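Long-range contact in beta-mannosidase (Trichoderma harzianum, PDB 4CVU), which probably cleaves terminal, non-reducing beta-linked mannose from oligosaccharides, as a glycosylated family 2 glycoside hydrolase: residues Gly347-Thr359 / Gly370-Phe382. Residues are numbered along the deposited sequence; the frame is centred on the assembly and turned at random. Where two conformers were deposited one is given.
With CD (cadmium ion), chain U; NAG (2-acetamido-2-deoxy-beta-D-glucopyranose), chain F.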
ATOM      1  N   GLY A 347      42.228  20.144   1.140  1.00 44.14           N
ATOM      2  CA  GLY A 347      42.135  21.584   0.908  1.00 43.67           C
ATOM      3  C   GLY A 347      43.023  22.358   1.868  1.00 46.04           C
ATOM      4  O   GLY A 347      43.335  21.882   2.976  1.00 45.48           O
ATOM      5  N   PHE A 348      43.445  23.537   1.432  1.00 46.13           N
ATOM      6  CA  PHE A 348      44.178  24.464   2.260  1.00 46.55           C
ATOM      7  C   PHE A 348      43.221  25.520   2.741  1.00 45.78           C
ATOM      8  O   PHE A 348      42.798  26.374   1.973  1.00 47.96           O
ATOM      9  CB  PHE A 348      45.343  25.099   1.480  1.00 47.51           C
ATOM     10  CG  PHE A 348      46.453  24.148   1.199  1.00 48.15           C
ATOM     11  CD1 PHE A 348      46.401  23.308   0.099  1.00 49.01           C
ATOM     12  CD2 PHE A 348      47.563  24.083   2.044  1.00 48.84           C
ATOM     13  CE1 PHE A 348      47.443  22.423  -0.155  1.00 50.54           C
ATOM     14  CE2 PHE A 348      48.592  23.202   1.804  1.00 49.29           C
ATOM     15  CZ  PHE A 348      48.534  22.371   0.703  1.00 50.48           C
ATOM     16  N   ARG A 349      42.846  25.406   4.013  1.00 45.95           N
ATOM     17  CA  ARG A 349      42.050  26.422   4.682  0.50 44.43           C
ATOM     18  C   ARG A 349      42.091  26.257   6.181  1.00 42.98           C
ATOM     19  O   ARG A 349      42.464  25.208   6.692  1.00 44.28           O
ATOM     20  CB  ARG A 349      40.579  26.426   4.199  0.50 45.43           C
ATOM     21  CG  ARG A 349      39.914  25.064   4.064  0.50 45.83           C
ATOM     22  CD  ARG A 349      39.313  24.552   5.358  0.50 46.91           C
ATOM     23  NE  ARG A 349      40.287  23.779   6.105  0.50 48.33           N
ATOM     24  CZ  ARG A 349      39.987  22.776   6.922  0.50 48.63           C
ATOM     25  NH1 ARG A 349      38.734  22.394   7.091  0.50 46.71           N
ATOM     26  NH2 ARG A 349      40.965  22.146   7.559  0.50 48.07           N
ATOM     27  N   THR A 350      41.738  27.326   6.871  1.00 42.20           N
ATOM     28  CA  THR A 350      41.583  27.293   8.313  1.00 42.50           C
ATOM     29  C   THR A 350      40.107  27.420   8.606  1.00 41.10           C
ATOM     30  O   THR A 350      39.408  28.224   7.965  1.00 41.25           O
ATOM     31  CB  THR A 350      42.354  28.424   9.030  1.00 43.48           C
ATOM     32  OG1 THR A 350      41.824  29.688   8.658  1.00 42.16           O
ATOM     33  CG2 THR A 350      43.861  28.340   8.714  1.00 43.44           C
ATOM     34  N   ILE A 351      39.619  26.601   9.525  1.00 39.48           N
ATOM     35  CA  ILE A 351      38.273  26.744  10.043  1.00 38.82           C
ATOM     36  C   ILE A 351      38.297  26.726  11.552  1.00 38.83           C
ATOM     37  O   ILE A 351      38.729  25.756  12.157  1.00 40.34           O
ATOM     38  CB  ILE A 351      37.305  25.688   9.459  1.00 39.53           C
ATOM     39  CG1 ILE A 351      35.848  25.939   9.943  1.00 38.12           C
ATOM     40  CG2 ILE A 351      37.761  24.267   9.778  1.00 38.34           C
ATOM     41  CD1 ILE A 351      35.208  27.159   9.366  1.00 38.47           C
ATOM     42  N   LEU A 352      37.876  27.845  12.144  1.00 38.66           N
ATOM     43  CA  LEU A 352      37.843  28.032  13.572  1.00 38.01           C
ATOM     44  C   LEU A 352      36.413  27.979  14.092  1.00 38.96           C
ATOM     45  O   LEU A 352      35.522  28.640  13.516  1.00 38.28           O
ATOM     46  CB  LEU A 352      38.390  29.422  13.899  1.00 39.37           C
ATOM     47  CG  LEU A 352      38.353  29.829  15.386  1.00 39.46           C
ATOM     48  CD1 LEU A 352      39.313  28.982  16.198  1.00 40.34           C
ATOM     49  CD2 LEU A 352      38.712  31.300  15.510  1.00 39.51           C
ATOM     50  N   PHE A 353      36.186  27.213  15.150  1.00 37.20           N
ATOM     51  CA  PHE A 353      34.987  27.350  15.952  1.00 38.17           C
ATOM     52  C   PHE A 353      35.390  28.147  17.186  1.00 38.34           C
ATOM     53  O   PHE A 353      36.201  27.697  17.974  1.00 39.01           O
ATOM     54  CB  PHE A 353      34.366  26.010  16.355  1.00 38.05           C
ATOM     55  CG  PHE A 353      33.325  26.136  17.446  1.00 38.12           C
ATOM     56  CD1 PHE A 353      32.172  26.891  17.245  1.00 39.58           C
ATOM     57  CD2 PHE A 353      33.496  25.509  18.672  1.00 38.92           C
ATOM     58  CE1 PHE A 353      31.223  27.035  18.262  1.00 38.42           C
ATOM     59  CE2 PHE A 353      32.559  25.658  19.698  1.00 39.06           C
ATOM     60  CZ  PHE A 353      31.415  26.399  19.486  1.00 39.19           C
ATOM     61  N   SER A 354      34.784  29.318  17.344  1.00 39.14           N
ATOM     62  CA  SER A 354      35.162  30.266  18.382  1.00 39.63           C
ATOM     63  C   SER A 354      34.125  30.265  19.502  1.00 39.92           C
ATOM     64  O   SER A 354      32.987  30.675  19.277  1.00 38.92           O
ATOM     65  CB  SER A 354      35.278  31.666  17.761  1.00 39.91           C
ATOM     66  OG  SER A 354      35.636  32.615  18.757  1.00 41.20           O
ATOM     67  N   SER A 355      34.517  29.785  20.672  1.00 39.07           N
ATOM     68  CA  SER A 355      33.654  29.686  21.842  1.00 39.49           C
ATOM     69  C   SER A 355      34.221  30.294  23.135  1.00 39.51           C
ATOM     70  O   SER A 355      33.700  30.039  24.215  1.00 40.07           O
ATOM     71  CB  SER A 355      33.324  28.218  22.103  1.00 38.68           C
ATOM     72  OG  SER A 355      34.473  27.445  22.027  1.00 40.44           O
ATOM     73  N   GLY A 356      35.279  31.078  23.027  1.00 40.18           N
ATOM     74  CA  GLY A 356      35.939  31.676  24.190  1.00 40.43           C
ATOM     75  C   GLY A 356      35.292  32.986  24.512  1.00 41.81           C
ATOM     76  O   GLY A 356      34.285  33.367  23.867  1.00 40.19           O
ATOM     77  N   ASN A 357      35.869  33.702  25.485  1.00 42.64           N
ATOM     78  CA  ASN A 357      35.261  34.939  25.972  1.00 44.58           C
ATOM     79  C   ASN A 357      35.115  36.017  24.897  1.00 45.23           C
ATOM     80  O   ASN A 357      35.962  36.143  24.011  1.00 43.92           O
ATOM     81  CB  ASN A 357      36.088  35.559  27.102  1.00 46.30           C
ATOM     82  CG  ASN A 357      36.036  34.781  28.396  1.00 48.55           C
ATOM     83  OD1 ASN A 357      35.195  33.920  28.608  1.00 46.91           O
ATOM     84  ND2 ASN A 357      36.968  35.098  29.280  1.00 52.61           N
ATOM     85  N   ILE A 358      34.069  36.826  25.032  1.00 45.82           N
ATOM     86  CA  ILE A 358      33.925  38.040  24.259  1.00 46.51           C
ATOM     87  C   ILE A 358      35.009  39.000  24.735  1.00 47.09           C
ATOM     88  O   ILE A 358      35.052  39.336  25.901  1.00 47.61           O
ATOM     89  CB  ILE A 358      32.514  38.670  24.434  1.00 46.01           C
ATOM     90  CG1 ILE A 358      31.407  37.722  23.942  1.00 45.06           C
ATOM     91  CG2 ILE A 358      32.402  39.995  23.700  1.00 46.58           C
ATOM     92  CD1 ILE A 358      31.349  37.541  22.440  1.00 44.77           C
ATOM     93  N   THR A 359      35.856  39.456  23.817  1.00 49.13           N
ATOM     94  CA  THR A 359      37.041  40.257  24.164  1.00 49.55           C
ATOM     95  C   THR A 359      36.699  41.705  24.482  1.00 51.26           C
ATOM     96  O   THR A 359      35.623  42.202  24.126  1.00 52.03           O
ATOM     97  CB  THR A 359      38.057  40.262  23.009  1.00 51.16           C
ATOM     98  OG1 THR A 359      37.544  41.027  21.923  1.00 53.76           O
ATOM     99  CG2 THR A 359      38.359  38.838  22.511  1.00 51.08           C
ATOM    100  N   GLY A 370      30.224  38.056  27.367  1.00 44.00           N
ATOM    101  CA  GLY A 370      29.896  36.659  27.491  1.00 44.49           C
ATOM    102  C   GLY A 370      30.898  35.809  26.739  1.00 43.64           C
ATOM    103  O   GLY A 370      32.113  35.997  26.848  1.00 43.88           O
ATOM    104  N   ASN A 371      30.366  34.849  25.986  1.00 41.85           N
ATOM    105  CA  ASN A 371      31.204  33.968  25.200  1.00 41.90           C
ATOM    106  C   ASN A 371      30.698  33.884  23.763  1.00 40.80           C
ATOM    107  O   ASN A 371      29.518  33.884  23.509  1.00 38.98           O
ATOM    108  CB  ASN A 371      31.187  32.572  25.793  1.00 41.11           C
ATOM    109  CG  ASN A 371      32.175  32.393  26.898  1.00 43.12           C
ATOM    110  OD1 ASN A 371      32.003  32.925  27.984  1.00 42.16           O
ATOM    111  ND2 ASN A 371      33.241  31.623  26.619  1.00 41.82           N
ATOM    112  N   ASN A 372      31.621  33.744  22.861  1.00 40.65           N
ATOM    113  CA  ASN A 372      31.317  33.671  21.484  1.00 40.54           C
ATOM    114  C   ASN A 372      30.687  32.344  21.249  1.00 39.78           C
ATOM    115  O   ASN A 372      30.756  31.469  22.107  1.00 39.24           O
ATOM    116  CB  ASN A 372      32.610  33.700  20.698  1.00 41.73           C
ATOM    117  CG  ASN A 372      33.188  35.069  20.599  1.00 42.40           C
ATOM    118  OD1 ASN A 372      32.809  35.849  19.752  1.00 44.41           O
ATOM    119  ND2 ASN A 372      34.130  35.347  21.442  1.00 41.74           N
ATOM    120  N   TRP A 373      30.071  32.206  20.095  1.00 37.75           N
ATOM    121  CA  TRP A 373      29.761  30.913  19.467  1.00 36.86           C
ATOM    122  C   TRP A 373      29.609  31.205  17.987  1.00 37.88           C
ATOM    123  O   TRP A 373      28.540  31.497  17.554  1.00 37.55           O
ATOM    124  CB  TRP A 373      28.490  30.273  20.042  1.00 35.87           C
ATOM    125  CG  TRP A 373      28.262  28.882  19.628  1.00 34.72           C
ATOM    126  CD1 TRP A 373      27.957  28.424  18.386  1.00 35.14           C
ATOM    127  CD2 TRP A 373      28.353  27.717  20.471  1.00 36.16           C
ATOM    128  NE1 TRP A 373      27.835  27.055  18.406  1.00 36.60           N
ATOM    129  CE2 TRP A 373      28.087  26.595  19.668  1.00 34.98           C
ATOM    130  CE3 TRP A 373      28.645  27.524  21.800  1.00 35.34           C
ATOM    131  CZ2 TRP A 373      28.115  25.314  20.154  1.00 35.92           C
ATOM    132  CZ3 TRP A 373      28.694  26.243  22.302  1.00 36.65           C
ATOM    133  CH2 TRP A 373      28.410  25.130  21.463  1.00 35.50           C
ATOM    134  N   HIS A 374      30.701  31.149  17.247  1.00 39.44           N
ATOM    135  CA  HIS A 374      30.695  31.378  15.822  1.00 39.67           C
ATOM    136  C   HIS A 374      31.846  30.692  15.089  1.00 40.00           C
ATOM    137  O   HIS A 374      32.737  30.167  15.682  1.00 40.66           O
ATOM    138  CB  HIS A 374      30.625  32.870  15.464  1.00 39.33           C
ATOM    139  CG  HIS A 374      31.884  33.627  15.723  1.00 40.63           C
ATOM    140  ND1 HIS A 374      32.130  34.277  16.909  1.00 40.73           N
ATOM    141  CD2 HIS A 374      32.962  33.846  14.943  1.00 41.23           C
ATOM    142  CE1 HIS A 374      33.303  34.858  16.848  1.00 40.96           C
ATOM    143  NE2 HIS A 374      33.829  34.611  15.667  1.00 41.12           N
ATOM    144  N   PHE A 375      31.786  30.753  13.773  1.00 40.22           N
ATOM    145  CA  PHE A 375      32.762  30.144  12.922  1.00 41.03           C
ATOM    146  C   PHE A 375      33.530  31.215  12.130  1.00 41.06           C
ATOM    147  O   PHE A 375      32.967  32.255  11.812  1.00 42.39           O
ATOM    148  CB  PHE A 375      32.059  29.178  11.985  1.00 39.81           C
ATOM    149  CG  PHE A 375      31.580  27.916  12.645  1.00 41.79           C
ATOM    150  CD1 PHE A 375      30.341  27.854  13.266  1.00 39.46           C
ATOM    151  CD2 PHE A 375      32.369  26.768  12.624  1.00 39.52           C
ATOM    152  CE1 PHE A 375      29.925  26.684  13.841  1.00 40.73           C
ATOM    153  CE2 PHE A 375      31.939  25.594  13.192  1.00 38.86           C
ATOM    154  CZ  PHE A 375      30.739  25.555  13.816  1.00 40.08           C
ATOM    155  N   GLU A 376      34.786  30.947  11.800  1.00 40.96           N
ATOM    156  CA  GLU A 376      35.605  31.790  10.915  1.00 42.63           C
ATOM    157  C   GLU A 376      36.293  30.953   9.834  1.00 42.27           C
ATOM    158  O   GLU A 376      36.870  29.914  10.138  1.00 41.30           O
ATOM    159  CB  GLU A 376      36.672  32.516  11.709  1.00 43.15           C
ATOM    160  CG  GLU A 376      36.111  33.441  12.773  1.00 44.14           C
ATOM    161  CD  GLU A 376      37.174  34.152  13.571  1.00 46.18           C
ATOM    162  OE1 GLU A 376      38.380  34.050  13.226  1.00 46.90           O
ATOM    163  OE2 GLU A 376      36.804  34.805  14.572  1.00 46.15           O
ATOM    164  N   ILE A 377      36.241  31.401   8.588  1.00 41.48           N
ATOM    165  CA  ILE A 377      36.877  30.671   7.491  1.00 41.98           C
ATOM    166  C   ILE A 377      38.030  31.496   6.953  1.00 44.05           C
ATOM    167  O   ILE A 377      37.846  32.602   6.514  1.00 42.15           O
ATOM    168  CB  ILE A 377      35.895  30.265   6.377  1.00 41.18           C
ATOM    169  CG1 ILE A 377      36.543  29.423   5.267  1.00 41.98           C
ATOM    170  CG2 ILE A 377      35.253  31.468   5.727  1.00 42.03           C
ATOM    171  CD1 ILE A 377      36.852  27.998   5.590  1.00 41.22           C
ATOM    172  N   ASN A 378      39.230  30.934   7.044  1.00 45.29           N
ATOM    173  CA  ASN A 378      40.436  31.621   6.639  1.00 45.65           C
ATOM    174  C   ASN A 378      40.490  33.006   7.306  1.00 45.66           C
ATOM    175  O   ASN A 378      40.814  33.954   6.685  1.00 46.42           O
ATOM    176  CB  ASN A 378      40.510  31.755   5.136  1.00 46.83           C
ATOM    177  CG  ASN A 378      40.617  30.423   4.445  1.00 47.98           C
ATOM    178  OD1 ASN A 378      41.322  29.554   4.908  1.00 46.71           O
ATOM    179  ND2 ASN A 378      39.903  30.261   3.325  1.00 47.83           N
ATOM    180  N   GLY A 379      40.133  33.090   8.558  1.00 45.32           N
ATOM    181  CA  GLY A 379      40.211  34.332   9.293  1.00 46.20           C
ATOM    182  C   GLY A 379      39.007  35.240   9.208  1.00 47.83           C
ATOM    183  O   GLY A 379      38.911  36.170   9.964  1.00 48.94           O
ATOM    184  N   HIS A 380      38.057  34.940   8.335  1.00 48.45           N
ATOM    185  CA  HIS A 380      36.845  35.774   8.193  1.00 49.38           C
ATOM    186  C   HIS A 380      35.647  35.149   8.894  1.00 45.93           C
ATOM    187  O   HIS A 380      35.328  33.985   8.666  1.00 44.69           O
ATOM    188  CB  HIS A 380      36.478  35.995   6.727  1.00 51.08           C
ATOM    189  CG  HIS A 380      37.604  36.535   5.895  1.00 55.22           C
ATOM    190  ND1 HIS A 380      38.634  35.741   5.426  1.00 57.05           N
ATOM    191  CD2 HIS A 380      37.856  37.783   5.437  1.00 55.66           C
ATOM    192  CE1 HIS A 380      39.463  36.478   4.706  1.00 56.15           C
ATOM    193  NE2 HIS A 380      39.022  37.721   4.709  1.00 55.72           N
ATOM    194  N   GLU A 381      35.016  35.926   9.769  1.00 44.18           N
ATOM    195  CA  GLU A 381      33.665  35.630  10.256  1.00 42.64           C
ATOM    196  C   GLU A 381      32.688  35.462   9.105  1.00 42.05           C
ATOM    197  O   GLU A 381      32.768  36.184   8.102  1.00 40.04           O
ATOM    198  CB  GLU A 381      33.170  36.799  11.108  1.00 42.48           C
ATOM    199  CG  GLU A 381      33.752  36.785  12.472  1.00 42.84           C
ATOM    200  CD  GLU A 381      33.362  37.992  13.311  1.00 43.13           C
ATOM    201  OE1 GLU A 381      32.382  38.691  13.051  1.00 41.60           O
ATOM    202  OE2 GLU A 381      34.055  38.215  14.282  1.00 45.62           O
ATOM    203  N   PHE A 382      31.733  34.535   9.244  1.00 40.12           N
ATOM    204  CA  PHE A 382      30.645  34.461   8.289  1.00 40.18           C
ATOM    205  C   PHE A 382      29.348  34.059   8.989  1.00 39.70           C
ATOM    206  O   PHE A 382      29.392  33.433  10.066  1.00 39.83           O
ATOM    207  CB  PHE A 382      30.981  33.472   7.170  1.00 39.83           C
ATOM    208  CG  PHE A 382      31.119  32.061   7.654  1.00 40.29           C
ATOM    209  CD1 PHE A 382      32.318  31.601   8.132  1.00 38.92           C
ATOM    210  CD2 PHE A 382      30.009  31.212   7.674  1.00 38.13           C
ATOM    211  CE1 PHE A 382      32.434  30.306   8.603  1.00 39.41           C
ATOM    212  CE2 PHE A 382      30.123  29.917   8.134  1.00 38.55           C
ATOM    213  CZ  PHE A 382      31.332  29.462   8.608  1.00 39.05           C
TER
HETATM  214 CD    CD U1016      33.051  39.836  15.421  1.00 59.53          CD
HETATM  215  C1  NAG F1001      37.098  34.478  30.594  1.00 46.55           C
HETATM  216  C2  NAG F1001      38.523  34.334  31.166  1.00 51.54           C
HETATM  217  C3  NAG F1001      38.510  33.827  32.592  1.00 51.50           C
HETATM  218  C4  NAG F1001      37.584  34.670  33.428  1.00 52.17           C
HETATM  219  C5  NAG F1001      36.197  34.690  32.783  1.00 50.61           C
HETATM  220  C6  NAG F1001      35.227  35.598  33.537  1.00 48.92           C
HETATM  221  C7  NAG F1001      40.136  33.928  29.361  1.00 53.31           C
HETATM  222  C8  NAG F1001      40.935  32.941  28.538  1.00 51.53           C
HETATM  223  N2  NAG F1001      39.343  33.462  30.334  1.00 51.71           N
HETATM  224  O3  NAG F1001      39.824  33.958  33.067  1.00 55.84           O
HETATM  225  O4  NAG F1001      37.519  34.139  34.724  1.00 57.46           O
HETATM  226  O5  NAG F1001      36.336  35.221  31.501  1.00 47.48           O
HETATM  227  O6  NAG F1001      33.932  35.377  33.028  1.00 48.01           O
HETATM  228  O7  NAG F1001      40.225  35.124  29.122  1.00 55.86           O
HETATM  229  O   HOH W   1      39.818  30.667  10.167  1.00 37.02           O
HETATM  230  O   HOH W   2      36.862  35.076  17.465  1.00 49.33           O
HETATM  231  O   HOH W   3      32.962  39.129  27.859  1.00 45.96           O
HETATM  232  O   HOH W   4      32.090  42.007  14.920  1.00 37.40           O
HETATM  233  O   HOH W   5      31.494  38.421  16.802  1.00 33.79           O
HETATM  234  O   HOH W   6      35.145  40.428  16.820  1.00 36.86           O
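Leu352 and Glu376 exchange paired backbone hydrogen bonds, as Ser354 and His374 do, which satisfies the N-H and C=O of these four residues in antiparallel strands 351-354 and 374-377. Opposite Ser354, Trp373 and His374 together make a classic beta bulge. At one end Asn378 pairs with Thr350 through side chain and backbone: OD1 accepts from Thr350 N (3.0 Å), and Asn378 N donates almost straight to Thr350 O (2.9 Å). At the other end Gly356 O is gripped twice by Asn372, from N at 2.9 Å and from ND2 at 3.1 Å, while Asn372 OD1 accepts from Gln362 NE2. Asn371 ND2 donates to Ser355 O and is also hydrogen-bonded to Trp543 O; its OD1, like that of the glycosylated Asn357, is met by Arg557. Beside Ser354, whose CB lies over the His374 ring, His374 NE2 donates to the anti lone pair of Glu376 OE2 (3.2 Å); a water joins that oxygen to Ser354 OG.

On the opposite face, Phe353, with CG anti to its own N (chi1 166°), drives CZ edge-first onto the indole of Trp373, 3.3 Å from CE2, the planes at 71°. A serine in place of Trp373 would probably leave the Phe353 edge without its aromatic floor. The type I' turn from Ile377 to His380 joins strand 374-377 to strand 380-389 as a beta-hairpin, the latter running parallel to 418-421 and 702-705, consistent with the (beta/alpha)8 barrel of family 2 enzymes.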